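2-oxoglutarate (2OG) and Fe(II)-dependent oxygenase superfamily protein (Arabidopsis thaliana, PDB 6KWA) probably catalyses the irreversible 2-oxoglutarate- and iron(II)-dependent oxidation of the auxin indole-3-acetic acid to inactive 2-oxoindole-3-acetic acid. Local coordinates at residues 52-57 against 106-111; 60-65 against 82-87; 188-191 against 196-199; 143-148 against 216-221; 117-122 against 175-180. All blocks are in the same frame, centred on the assembly; numbering follows the deposited sequence.

Contact 1: 52-57 against 106-111; sequences FQRPYE and ADQREI
R54 and Q108 reach for each other from opposite directions, joining the turn that leads into helix 56-59 to the first turns of the long helix 106-133 at the surface of this double-stranded beta-helix (DSBH) oxygenase. One hydrogen bond spans the gap: R54 NH2 donates to Q108 OE1 over 3.1 Å, bent to 138° at the hydrogen. The donor lies in the carbonyl plane of the Q108 amide, on a lone pair, whereas OE1 sits at the edge of the guanidinium but 23° out of its plane, the two flat groups being turned 32° against each other. The arginine chain folds over at chi2 before straightening, which brings its head across to the helix; beyond CG the glutamine runs extended. Both heads have further partners. D50 takes a salt bridge from R54 NH1 and a hydrogen bond from Q108 NE2, and R54 NH2 also binds the carbonyl oxygen of E103. With a leucine in place of R54, D50 would probably lose a charged mate and the Q108 amide one of the bonds that fix its rotation. Q108 OE1 is gripped a second time, by the backbone N of S105.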
# COMPACT_ATOMS: atom_id res chain seq x y z
N PHE A 52 -13.30 12.90 -3.64
CA PHE A 52 -13.39 12.68 -5.09
C PHE A 52 -14.58 13.39 -5.75
O PHE A 52 -14.64 13.50 -6.97
CB PHE A 52 -13.48 11.18 -5.40
CG PHE A 52 -12.14 10.50 -5.48
CD1 PHE A 52 -11.21 10.90 -6.44
CD2 PHE A 52 -11.81 9.48 -4.61
CE1 PHE A 52 -9.97 10.27 -6.54
CE2 PHE A 52 -10.57 8.85 -4.70
CZ PHE A 52 -9.65 9.24 -5.67
N GLN A 53 -15.52 13.87 -4.94
CA GLN A 53 -16.63 14.64 -5.47
C GLN A 53 -16.33 16.13 -5.47
O GLN A 53 -17.17 16.93 -5.85
CB GLN A 53 -17.90 14.31 -4.70
CG GLN A 53 -18.53 13.07 -5.30
CD GLN A 53 -19.45 12.34 -4.38
OE1 GLN A 53 -19.75 12.80 -3.28
NE2 GLN A 53 -19.86 11.14 -4.80
N ARG A 54 -15.12 16.50 -5.05
CA ARG A 54 -14.71 17.90 -5.08
C ARG A 54 -14.71 18.37 -6.54
O ARG A 54 -14.56 17.55 -7.45
CB ARG A 54 -13.32 18.09 -4.47
CG ARG A 54 -13.26 18.07 -2.95
CD ARG A 54 -13.97 19.25 -2.31
NE ARG A 54 -13.61 19.41 -0.90
CZ ARG A 54 -14.18 18.74 0.09
NH1 ARG A 54 -15.15 17.88 -0.16
NH2 ARG A 54 -13.80 18.94 1.35
N PRO A 55 -14.92 19.68 -6.76
CA PRO A 55 -14.85 20.23 -8.12
C PRO A 55 -13.55 19.82 -8.78
O PRO A 55 -12.52 19.71 -8.11
CB PRO A 55 -14.91 21.75 -7.89
CG PRO A 55 -15.73 21.88 -6.61
CD PRO A 55 -15.32 20.69 -5.76
N TYR A 56 -13.59 19.56 -10.08
CA TYR A 56 -12.41 19.17 -10.82
C TYR A 56 -11.26 20.14 -10.63
O TYR A 56 -10.09 19.75 -10.50
CB TYR A 56 -12.77 19.05 -12.29
CG TYR A 56 -11.71 18.44 -13.16
CD1 TYR A 56 -11.54 17.06 -13.23
CD2 TYR A 56 -10.89 19.24 -13.95
CE1 TYR A 56 -10.57 16.49 -14.06
CE2 TYR A 56 -9.92 18.69 -14.79
CZ TYR A 56 -9.77 17.31 -14.83
OH TYR A 56 -8.82 16.77 -15.65
N GLU A 57 -11.59 21.42 -10.61
CA GLU A 57 -10.56 22.44 -10.62
C GLU A 57 -9.92 22.53 -9.23
O GLU A 57 -8.76 22.94 -9.08
CB GLU A 57 -11.17 23.75 -11.13
CG GLU A 57 -10.17 24.73 -11.72
CD GLU A 57 -10.86 25.70 -12.71
OE1 GLU A 57 -12.04 25.43 -13.09
OE2 GLU A 57 -10.21 26.68 -13.16
N ALA A 106 -12.90 20.62 8.48
CA ALA A 106 -12.14 20.48 9.71
C ALA A 106 -12.07 19.01 10.16
O ALA A 106 -11.02 18.53 10.56
CB ALA A 106 -12.75 21.35 10.83
N ASP A 107 -13.22 18.36 10.16
CA ASP A 107 -13.35 16.96 10.54
C ASP A 107 -12.52 16.08 9.64
O ASP A 107 -11.84 15.16 10.10
CB ASP A 107 -14.81 16.51 10.44
CG ASP A 107 -15.62 16.83 11.68
OD1 ASP A 107 -15.12 17.55 12.58
OD2 ASP A 107 -16.78 16.36 11.75
N GLN A 108 -12.59 16.37 8.34
CA GLN A 108 -11.89 15.59 7.34
C GLN A 108 -10.39 15.74 7.51
O GLN A 108 -9.62 14.80 7.28
CB GLN A 108 -12.29 16.03 5.95
CG GLN A 108 -13.56 15.40 5.48
CD GLN A 108 -14.15 16.11 4.30
OE1 GLN A 108 -13.61 17.12 3.81
NE2 GLN A 108 -15.23 15.56 3.77
N ARG A 109 -9.98 16.93 7.93
CA ARG A 109 -8.58 17.19 8.14
C ARG A 109 -8.11 16.32 9.27
O ARG A 109 -7.05 15.69 9.17
CB ARG A 109 -8.31 18.66 8.45
CG ARG A 109 -6.84 18.98 8.67
CD ARG A 109 -6.63 20.46 8.89
NE ARG A 109 -7.19 21.24 7.79
CZ ARG A 109 -6.47 21.74 6.79
NH1 ARG A 109 -5.16 21.52 6.75
NH2 ARG A 109 -7.05 22.44 5.83
N GLU A 110 -8.92 16.22 10.32
CA GLU A 110 -8.50 15.50 11.51
C GLU A 110 -8.50 13.98 11.28
O GLU A 110 -7.64 13.26 11.81
CB GLU A 110 -9.42 15.85 12.67
CG GLU A 110 -8.87 16.97 13.55
CD GLU A 110 -9.60 17.06 14.88
OE1 GLU A 110 -10.64 16.38 15.03
OE2 GLU A 110 -9.15 17.83 15.77
N ILE A 111 -9.45 13.51 10.47
CA ILE A 111 -9.52 12.11 10.08
C ILE A 111 -8.25 11.70 9.33
O ILE A 111 -7.67 10.65 9.58
CB ILE A 111 -10.76 11.85 9.23
CG1 ILE A 111 -12.01 12.03 10.11
CG2 ILE A 111 -10.70 10.45 8.59
CD1 ILE A 111 -13.30 12.04 9.34

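Contact 2: 60-65 against 82-87; sequences VRNTDV and EALGLY
N62 sets both polar atoms of its carboxamide against the backbone of G85, and this buried pairing is the tight part of the contact between the loop after helix 56-59 and strand 81-87, one edge strand of the larger sheet. The side chain bonds both ways with one residue: G85 N donates to N62 OD1 at 3.0 Å, nearly straight at 170°, while N62 ND2 donates to G85 O at 2.8 Å. G85 O lies almost exactly in the amide plane of N62, although each donor is tilted a little over 20° from the carbonyl plane of its acceptor. With CG anti to the backbone N (chi1 179°), the amide of N62 is carried away from its own loop, where the residue is the centre of an inverse gamma turn, and down onto the strand. L84 closes the side of this pairing, its CD2 lying 3.7 Å from N62 CB.

Three residues on, the fit is looser. V65, exposed to solvent, crosses Y87 at about a right angle and touches it through V65 CG1 and Y87 CD2, 3.9 Å apart, meeting the ring obliquely.

N62 ND2 has a second acceptor in Q101 OE1 of helix 92-101. The asparagine thus satisfies both polar backbone atoms of G85 within a buried setting, using its amide much as a neighbouring strand would use its peptide group.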
# COMPACT_ATOMS: atom_id res chain seq x y z
N VAL A 60 -7.41 19.28 -9.28
CA VAL A 60 -6.19 19.51 -10.08
C VAL A 60 -5.14 20.29 -9.28
O VAL A 60 -3.95 20.32 -9.65
CB VAL A 60 -6.50 20.25 -11.41
CG1 VAL A 60 -5.26 20.34 -12.31
CG2 VAL A 60 -7.60 19.51 -12.18
N ARG A 61 -5.58 20.91 -8.18
CA ARG A 61 -4.70 21.61 -7.26
C ARG A 61 -3.83 20.64 -6.43
O ARG A 61 -2.83 21.05 -5.81
CB ARG A 61 -5.53 22.51 -6.34
CG ARG A 61 -6.02 23.80 -7.00
CD ARG A 61 -7.19 24.48 -6.24
NE ARG A 61 -7.06 24.53 -4.78
CZ ARG A 61 -7.99 25.04 -3.97
NH1 ARG A 61 -7.80 25.06 -2.66
NH2 ARG A 61 -9.11 25.56 -4.49
N ASN A 62 -4.20 19.36 -6.42
CA ASN A 62 -3.37 18.31 -5.80
C ASN A 62 -2.18 18.05 -6.70
O ASN A 62 -2.18 17.16 -7.53
CB ASN A 62 -4.20 17.03 -5.56
CG ASN A 62 -3.39 15.89 -4.92
OD1 ASN A 62 -3.50 14.74 -5.35
ND2 ASN A 62 -2.60 16.19 -3.89
N THR A 63 -1.13 18.84 -6.49
CA THR A 63 -0.01 18.84 -7.42
C THR A 63 1.04 17.83 -7.01
O THR A 63 1.17 17.47 -5.85
CB THR A 63 0.62 20.25 -7.50
OG1 THR A 63 1.76 20.20 -8.36
CG2 THR A 63 1.08 20.69 -6.15
N ASP A 64 1.80 17.35 -7.99
CA ASP A 64 2.87 16.41 -7.75
C ASP A 64 3.95 17.02 -6.85
O ASP A 64 4.13 18.25 -6.82
CB ASP A 64 3.48 15.95 -9.07
CG ASP A 64 2.61 14.93 -9.76
OD1 ASP A 64 1.49 14.67 -9.26
OD2 ASP A 64 3.03 14.39 -10.80
N VAL A 65 4.62 16.16 -6.08
CA VAL A 65 5.83 16.52 -5.36
C VAL A 65 6.90 15.56 -5.86
O VAL A 65 7.91 15.99 -6.41
CB VAL A 65 5.63 16.46 -3.83
CG1 VAL A 65 6.94 16.81 -3.10
CG2 VAL A 65 4.53 17.45 -3.42
N GLU A 82 -9.11 7.02 -11.24
CA GLU A 82 -8.83 8.36 -10.78
C GLU A 82 -8.10 8.30 -9.42
O GLU A 82 -8.32 7.39 -8.61
CB GLU A 82 -10.15 9.16 -10.66
CG GLU A 82 -9.99 10.63 -10.24
CD GLU A 82 -11.32 11.35 -10.10
OE1 GLU A 82 -12.37 10.66 -10.07
OE2 GLU A 82 -11.33 12.60 -9.99
N ALA A 83 -7.20 9.24 -9.16
CA ALA A 83 -6.43 9.15 -7.94
C ALA A 83 -5.99 10.50 -7.43
O ALA A 83 -5.73 11.42 -8.22
CB ALA A 83 -5.21 8.22 -8.14
N LEU A 84 -5.87 10.59 -6.11
CA LEU A 84 -5.32 11.72 -5.40
C LEU A 84 -4.25 11.21 -4.44
O LEU A 84 -4.26 10.05 -4.04
CB LEU A 84 -6.41 12.48 -4.60
CG LEU A 84 -7.54 13.22 -5.32
CD1 LEU A 84 -8.83 13.14 -4.54
CD2 LEU A 84 -7.11 14.68 -5.44
N GLY A 85 -3.32 12.07 -4.05
CA GLY A 85 -2.36 11.63 -3.07
C GLY A 85 -1.36 12.65 -2.61
O GLY A 85 -1.31 13.78 -3.10
N LEU A 86 -0.54 12.23 -1.65
CA LEU A 86 0.41 13.15 -1.06
C LEU A 86 1.66 12.38 -0.71
O LEU A 86 1.62 11.20 -0.35
CB LEU A 86 -0.19 13.85 0.18
CG LEU A 86 -0.47 13.11 1.48
CD1 LEU A 86 0.65 13.28 2.46
CD2 LEU A 86 -1.76 13.54 2.10
N TYR A 87 2.78 13.07 -0.91
CA TYR A 87 4.09 12.57 -0.60
C TYR A 87 4.48 12.95 0.83
O TYR A 87 4.10 14.02 1.33
CB TYR A 87 5.07 13.14 -1.62
CG TYR A 87 6.50 12.83 -1.34
CD1 TYR A 87 7.04 11.63 -1.75
CD2 TYR A 87 7.31 13.73 -0.66
CE1 TYR A 87 8.36 11.33 -1.50
CE2 TYR A 87 8.63 13.43 -0.40
CZ TYR A 87 9.15 12.23 -0.83
OH TYR A 87 10.47 11.93 -0.57

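Contact 3: 188-191 against 196-199; sequences EAMD and TFFP
The antiparallel hairpin of strands 187-190 and 197-200 forms one margin of the smaller, four-stranded sheet of the DSBH core. A189 and F198 make its hydrogen-bonded pair: A189 N donates to F198 O at 2.9 Å and F198 N to A189 O at 3.0 Å. Toward the turn, D191 N donates to T196 O, 2.9 Å away and nearly along the C=O axis. E188 with P199 and M190 with F197 are the flanking non-hydrogen-bonded pairs.

The two faces of the hairpin differ. On the face of A189 and F198, the phenylalanine takes the crowded position between backbone N and carbonyl carbon (chi1 60°), which swings its ring back across the strands. A189 CB then sits over the ring in a CH-pi contact, 4.1 Å from the F198 centroid, and D191 N comes to the ring edge. W26 meets the same ring edge-to-face. A leucine in place of F198 has no ring, and would probably leave A189 CB without its CH-pi partner and W26 without this edge-to-face contact.

On the opposite face, the M190 chain bends at chi3 (-69°), bringing its methyl CE within 3.5 Å of F197 CZ, while M190 CA lies over one face of that ring. E188 crosses F197 at about a right angle, with E188 OE1 at 4.0 Å from F197 CB. R229 of strand 228-231 makes a cation-pi contact with F197.

The A189 side chain lies about 4 Å from that of the magnesium ligand H228, placing this hairpin behind the metal site, in the minor sheet characteristic of 2-oxoglutarate-dependent oxygenases.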
# COMPACT_ATOMS: atom_id res chain seq x y z
N GLU A 188 -5.98 -9.18 -7.57
CA GLU A 188 -5.41 -10.50 -7.81
C GLU A 188 -3.92 -10.43 -7.99
O GLU A 188 -3.41 -9.42 -8.45
CB GLU A 188 -5.99 -11.13 -9.08
CG GLU A 188 -7.08 -12.12 -8.90
CD GLU A 188 -7.46 -12.76 -10.23
OE1 GLU A 188 -7.02 -12.24 -11.28
OE2 GLU A 188 -8.19 -13.78 -10.20
N ALA A 189 -3.24 -11.53 -7.69
CA ALA A 189 -1.79 -11.54 -7.66
C ALA A 189 -1.24 -12.79 -8.30
O ALA A 189 -1.84 -13.87 -8.20
CB ALA A 189 -1.27 -11.43 -6.25
N MET A 190 -0.08 -12.66 -8.92
CA MET A 190 0.55 -13.79 -9.56
C MET A 190 1.38 -14.60 -8.58
O MET A 190 2.18 -14.04 -7.83
CB MET A 190 1.44 -13.34 -10.72
CG MET A 190 1.97 -14.49 -11.54
SD MET A 190 2.99 -13.93 -12.92
CE MET A 190 1.71 -13.16 -13.91
N ASP A 191 1.14 -15.91 -8.56
CA ASP A 191 2.04 -16.89 -7.97
C ASP A 191 3.23 -17.06 -8.91
O ASP A 191 3.07 -17.51 -10.04
CB ASP A 191 1.31 -18.22 -7.76
CG ASP A 191 2.17 -19.30 -7.08
OD1 ASP A 191 3.42 -19.22 -7.08
OD2 ASP A 191 1.57 -20.25 -6.54
N THR A 196 0.05 -18.96 -12.14
CA THR A 196 -1.39 -18.88 -11.86
C THR A 196 -1.69 -17.70 -10.93
O THR A 196 -0.83 -17.25 -10.15
CB THR A 196 -1.97 -20.17 -11.23
OG1 THR A 196 -3.40 -20.10 -11.23
CG2 THR A 196 -1.53 -20.35 -9.79
N PHE A 197 -2.93 -17.21 -11.01
CA PHE A 197 -3.40 -16.09 -10.21
C PHE A 197 -4.26 -16.52 -9.05
O PHE A 197 -5.04 -17.46 -9.18
CB PHE A 197 -4.19 -15.11 -11.06
CG PHE A 197 -3.35 -14.24 -11.91
CD1 PHE A 197 -2.94 -13.00 -11.44
CD2 PHE A 197 -2.93 -14.66 -13.15
CE1 PHE A 197 -2.14 -12.19 -12.21
CE2 PHE A 197 -2.13 -13.85 -13.94
CZ PHE A 197 -1.74 -12.62 -13.47
N PHE A 198 -4.11 -15.83 -7.92
CA PHE A 198 -4.99 -16.05 -6.78
C PHE A 198 -5.58 -14.69 -6.40
O PHE A 198 -4.99 -13.65 -6.71
CB PHE A 198 -4.24 -16.71 -5.63
CG PHE A 198 -3.07 -15.91 -5.12
CD1 PHE A 198 -3.23 -15.03 -4.06
CD2 PHE A 198 -1.82 -16.04 -5.70
CE1 PHE A 198 -2.15 -14.30 -3.58
CE2 PHE A 198 -0.74 -15.32 -5.24
CZ PHE A 198 -0.90 -14.44 -4.17
N PRO A 199 -6.80 -14.68 -5.83
CA PRO A 199 -7.50 -13.44 -5.47
C PRO A 199 -7.11 -12.90 -4.10
O PRO A 199 -6.74 -13.67 -3.23
CB PRO A 199 -8.97 -13.87 -5.46
CG PRO A 199 -8.92 -15.29 -4.99
CD PRO A 199 -7.62 -15.87 -5.52

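Contact 4: 143-148 against 216-221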
# COMPACT_ATOMS: atom_id res chain seq x y z
N LYS A 143 13.98 4.26 9.06
CA LYS A 143 13.59 5.48 9.79
C LYS A 143 13.76 6.79 9.04
O LYS A 143 13.12 7.78 9.40
CB LYS A 143 14.39 5.62 11.10
CG LYS A 143 13.75 4.97 12.32
CD LYS A 143 14.37 5.62 13.59
CE LYS A 143 13.78 5.05 14.88
NZ LYS A 143 14.76 4.94 16.00
N GLU A 144 14.52 6.80 7.97
CA GLU A 144 14.64 8.02 7.18
C GLU A 144 13.92 7.84 5.84
O GLU A 144 14.14 8.59 4.90
CB GLU A 144 16.11 8.36 6.91
CG GLU A 144 17.04 8.39 8.13
CD GLU A 144 16.61 9.34 9.22
OE1 GLU A 144 15.92 10.34 8.93
OE2 GLU A 144 16.97 9.08 10.39
N TRP A 145 13.08 6.81 5.76
CA TRP A 145 12.36 6.53 4.52
C TRP A 145 11.01 7.21 4.51
O TRP A 145 10.21 7.04 5.43
CB TRP A 145 12.18 5.02 4.33
CG TRP A 145 13.44 4.26 4.13
CD1 TRP A 145 14.72 4.74 4.22
CD2 TRP A 145 13.56 2.87 3.80
NE1 TRP A 145 15.62 3.73 3.98
CE2 TRP A 145 14.94 2.57 3.71
CE3 TRP A 145 12.63 1.85 3.58
CZ2 TRP A 145 15.41 1.31 3.40
CZ3 TRP A 145 13.10 0.58 3.27
CH2 TRP A 145 14.47 0.32 3.17
N PRO A 146 10.72 7.97 3.46
CA PRO A 146 9.42 8.65 3.35
C PRO A 146 8.29 7.70 2.94
O PRO A 146 8.52 6.64 2.33
CB PRO A 146 9.67 9.67 2.24
CG PRO A 146 10.65 8.93 1.32
CD PRO A 146 11.56 8.16 2.26
N SER A 147 7.07 8.05 3.31
CA SER A 147 5.90 7.32 2.86
C SER A 147 5.05 8.19 1.96
O SER A 147 5.23 9.41 1.91
CB SER A 147 5.09 6.80 4.04
OG SER A 147 5.83 5.86 4.76
N GLN A 148 4.17 7.54 1.22
CA GLN A 148 3.30 8.19 0.25
C GLN A 148 1.88 7.69 0.42
O GLN A 148 1.63 6.50 0.59
CB GLN A 148 3.80 7.93 -1.17
CG GLN A 148 2.92 8.47 -2.30
CD GLN A 148 3.57 8.25 -3.65
OE1 GLN A 148 4.75 7.91 -3.72
NE2 GLN A 148 2.80 8.39 -4.73
N THR A 216 12.67 -6.28 -2.47
CA THR A 216 13.47 -7.30 -3.13
C THR A 216 14.92 -6.85 -3.21
O THR A 216 15.83 -7.62 -2.91
CB THR A 216 12.93 -7.61 -4.55
OG1 THR A 216 11.53 -7.92 -4.47
CG2 THR A 216 13.67 -8.79 -5.18
N ILE A 217 15.14 -5.59 -3.56
CA ILE A 217 16.49 -5.04 -3.63
C ILE A 217 17.14 -5.09 -2.25
O ILE A 217 18.24 -5.61 -2.09
CB ILE A 217 16.48 -3.59 -4.13
CG1 ILE A 217 15.99 -3.51 -5.57
CG2 ILE A 217 17.85 -2.94 -3.96
CD1 ILE A 217 15.64 -2.09 -6.00
N TRP A 218 16.43 -4.58 -1.25
CA TRP A 218 16.94 -4.52 0.10
C TRP A 218 17.30 -5.88 0.70
O TRP A 218 18.30 -6.02 1.39
CB TRP A 218 15.89 -3.83 0.97
CG TRP A 218 16.21 -3.73 2.43
CD1 TRP A 218 16.95 -2.76 3.04
CD2 TRP A 218 15.75 -4.61 3.46
NE1 TRP A 218 16.97 -2.98 4.40
CE2 TRP A 218 16.26 -4.11 4.68
CE3 TRP A 218 14.96 -5.76 3.47
CZ2 TRP A 218 16.00 -4.72 5.90
CZ3 TRP A 218 14.70 -6.38 4.69
CH2 TRP A 218 15.23 -5.85 5.89
N SER A 219 16.50 -6.90 0.42
CA SER A 219 16.75 -8.22 0.97
C SER A 219 17.54 -9.10 -0.00
O SER A 219 17.57 -10.33 0.14
CB SER A 219 15.44 -8.89 1.30
OG SER A 219 14.69 -9.08 0.11
N ASN A 220 18.17 -8.47 -0.98
CA ASN A 220 18.96 -9.14 -2.00
C ASN A 220 18.23 -10.31 -2.63
O ASN A 220 18.77 -11.41 -2.73
CB ASN A 220 20.30 -9.61 -1.42
CG ASN A 220 21.31 -9.98 -2.50
OD1 ASN A 220 21.35 -9.37 -3.55
ND2 ASN A 220 22.12 -11.00 -2.23
N GLY A 221 16.99 -10.08 -3.06
CA GLY A 221 16.22 -11.07 -3.79
C GLY A 221 15.33 -11.98 -2.96
O GLY A 221 14.56 -12.77 -3.49
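An aromatic cluster beside the larger sheet brings together W145, in the loop leading into strand 147-155, and W218, in the last turn of helix 213-218. The two indoles form an offset edge-to-face pair: the six-membered ring of W145 turns its edge toward the face of the five-membered ring of W218, with planes at 88° and centroids 5.8 Å apart. The closest approach is from W145 CH2, at the far end of its indole, to W218 CD1 at 4.0 Å, and CD1 lies close to the plane of the W145 ring. The backbones stand well apart, the CA atoms of W145 and W218 being 12.8 Å from each other, so the contact is made by the reach of the two side chains alone. W218 places CG anti to its own N (chi1 177°), sending the indole out from the helix toward W145.

Directly behind W218 the helix ends in a Schellman motif, with G221 N bonded to T216 O at 2.7 Å and N220 N to I217 O at 3.1 Å; N220, at positive phi, is its C-prime residue.

F141 and F174 each touch both tryptophans: F174 edge-to-face with either, F141 stacked on W218 and edge-to-face with W145. No hydrogen bond joins the two segments. The pair is thus probably held by dispersion, by burial of apolar surface, and by the weak attraction of the W145 C-H edge for the pi face of W218.

Contact 5: 117-122 against 175-180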
# COMPACT_ATOMS: atom_id res chain seq x y z
N LYS A 117 -1.18 8.86 10.64
CA LYS A 117 -0.25 8.52 11.69
C LYS A 117 -0.44 7.05 12.09
O LYS A 117 0.53 6.35 12.33
CB LYS A 117 -0.45 9.47 12.87
CG LYS A 117 -0.21 8.95 14.27
CD LYS A 117 -0.21 10.18 15.22
CE LYS A 117 -0.06 9.86 16.68
NZ LYS A 117 1.36 9.52 16.99
N ALA A 118 -1.69 6.57 12.08
CA ALA A 118 -1.98 5.19 12.43
C ALA A 118 -1.45 4.21 11.39
O ALA A 118 -0.90 3.17 11.75
CB ALA A 118 -3.48 4.99 12.60
N ILE A 119 -1.65 4.52 10.12
CA ILE A 119 -1.27 3.61 9.06
C ILE A 119 0.23 3.58 8.93
O ILE A 119 0.82 2.54 8.70
CB ILE A 119 -1.92 3.99 7.72
CG1 ILE A 119 -3.37 3.57 7.79
CG2 ILE A 119 -1.34 3.21 6.62
CD1 ILE A 119 -3.53 2.09 7.95
N ASN A 120 0.83 4.75 9.08
CA ASN A 120 2.26 4.89 9.05
C ASN A 120 2.92 4.18 10.24
O ASN A 120 4.06 3.66 10.14
CB ASN A 120 2.63 6.36 9.04
CG ASN A 120 4.07 6.58 8.82
OD1 ASN A 120 4.55 6.53 7.69
ND2 ASN A 120 4.80 6.85 9.91
N GLY A 121 2.21 4.15 11.36
CA GLY A 121 2.70 3.48 12.55
C GLY A 121 2.74 1.98 12.26
O GLY A 121 3.71 1.28 12.62
N LEU A 122 1.69 1.47 11.61
CA LEU A 122 1.59 0.06 11.23
C LEU A 122 2.68 -0.35 10.24
O LEU A 122 3.24 -1.46 10.33
CB LEU A 122 0.22 -0.25 10.63
CG LEU A 122 -0.01 -1.67 10.10
CD1 LEU A 122 0.21 -2.70 11.18
CD2 LEU A 122 -1.38 -1.86 9.51
N LEU A 175 7.08 -1.41 0.97
CA LEU A 175 5.91 -2.08 1.49
C LEU A 175 4.64 -1.26 1.25
O LEU A 175 4.66 -0.06 1.43
CB LEU A 175 6.17 -2.30 2.98
CG LEU A 175 5.23 -2.76 4.07
CD1 LEU A 175 6.14 -3.09 5.25
CD2 LEU A 175 4.28 -1.62 4.45
N THR A 176 3.52 -1.90 0.95
CA THR A 176 2.29 -1.16 0.71
C THR A 176 1.17 -1.65 1.63
O THR A 176 0.99 -2.84 1.78
CB THR A 176 1.84 -1.28 -0.77
OG1 THR A 176 2.86 -0.76 -1.62
CG2 THR A 176 0.53 -0.51 -1.00
N ILE A 177 0.44 -0.73 2.25
CA ILE A 177 -0.72 -1.11 3.06
C ILE A 177 -1.99 -0.69 2.34
O ILE A 177 -2.20 0.48 2.07
CB ILE A 177 -0.66 -0.48 4.47
CG1 ILE A 177 0.64 -0.92 5.16
CG2 ILE A 177 -1.91 -0.84 5.30
CD1 ILE A 177 0.80 -0.50 6.55
N LEU A 178 -2.84 -1.66 1.99
CA LEU A 178 -4.01 -1.33 1.19
C LEU A 178 -5.29 -1.55 2.01
O LEU A 178 -5.56 -2.66 2.45
CB LEU A 178 -4.05 -2.19 -0.09
CG LEU A 178 -5.26 -1.95 -1.03
CD1 LEU A 178 -5.09 -0.64 -1.81
CD2 LEU A 178 -5.47 -3.09 -1.99
N GLN A 179 -6.07 -0.49 2.17
CA GLN A 179 -7.44 -0.61 2.67
C GLN A 179 -8.31 -0.70 1.43
O GLN A 179 -8.51 0.29 0.72
CB GLN A 179 -7.83 0.59 3.56
CG GLN A 179 -9.27 0.54 4.12
CD GLN A 179 -9.64 1.76 4.95
OE1 GLN A 179 -8.79 2.39 5.56
NE2 GLN A 179 -10.92 2.12 4.94
N ASP A 180 -8.80 -1.90 1.12
CA ASP A 180 -9.45 -2.12 -0.16
C ASP A 180 -10.96 -1.88 0.06
O ASP A 180 -11.38 -1.69 1.17
CB ASP A 180 -9.17 -3.53 -0.65
CG ASP A 180 -9.45 -3.70 -2.13
OD1 ASP A 180 -9.94 -2.74 -2.74
OD2 ASP A 180 -9.23 -4.81 -2.67
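Helix 106-133 passes over strand 175-179 with the CA atoms of I119 and I177 7.7 Å apart, the closest pair of CA atoms between 117-122 and 175-180. No hydrogen bond crosses this gap; the helix bonds along itself, G121 N to K117 O and L122 N to A118 O, and the strand to its neighbours 207-211 and 237-245.

I177 carries the contact from the sheet. Its CG1 branch is anti to the carbonyl carbon (chi1 -58°) and continues extended through chi2 (-175°), so that CD1 enters between I119 and L122, one helical turn apart. There I177 CD1 meets the backbone oxygen I119 O at 3.7 Å and the branch point L122 CG at 3.8 Å, with L122 CD2 also beside it at 3.9 Å. L122 and I177 slant across one another, L122 meeting the terminal methyl CD1 of I177. The other branch of I177 makes the lighter touch, its CG2 standing 4.3 Å from I119 CD1. A123 of the same helix also packs against I177, and on the sheet I177 leans on I209.

All three residues are buried. The neighbouring side chain, T176, belongs to the other side of the sheet, where T176 OG1 bonds to the metal ligand D171. Helix packing on the outer face of the major sheet, with the metal site on the inner, is typical of the DSBH fold of 2-oxoglutarate-dependent oxygenases.

How the contacts relate
From the N terminus, contact 1 opens at 52-57 and closes when the chain reaches the start of helix 106-133. Contact 2 is nested inside that loop, tying 60-65 to edge strand 81-87, and the two touch where F52 packs on L84. The same long helix then opens contact 5 at 117-122. Contacts 4 and 5 cross: 143-148 comes before contact 5 closes at 175-180, and 216-221 after it, with a probable S147-N120 hydrogen bond between them. Contact 3, a short hairpin of the smaller sheet, nests inside contact 4. Contacts 2, 4 and 5 all reach the larger sheet, with Y87 touching P146 between contacts 2 and 4.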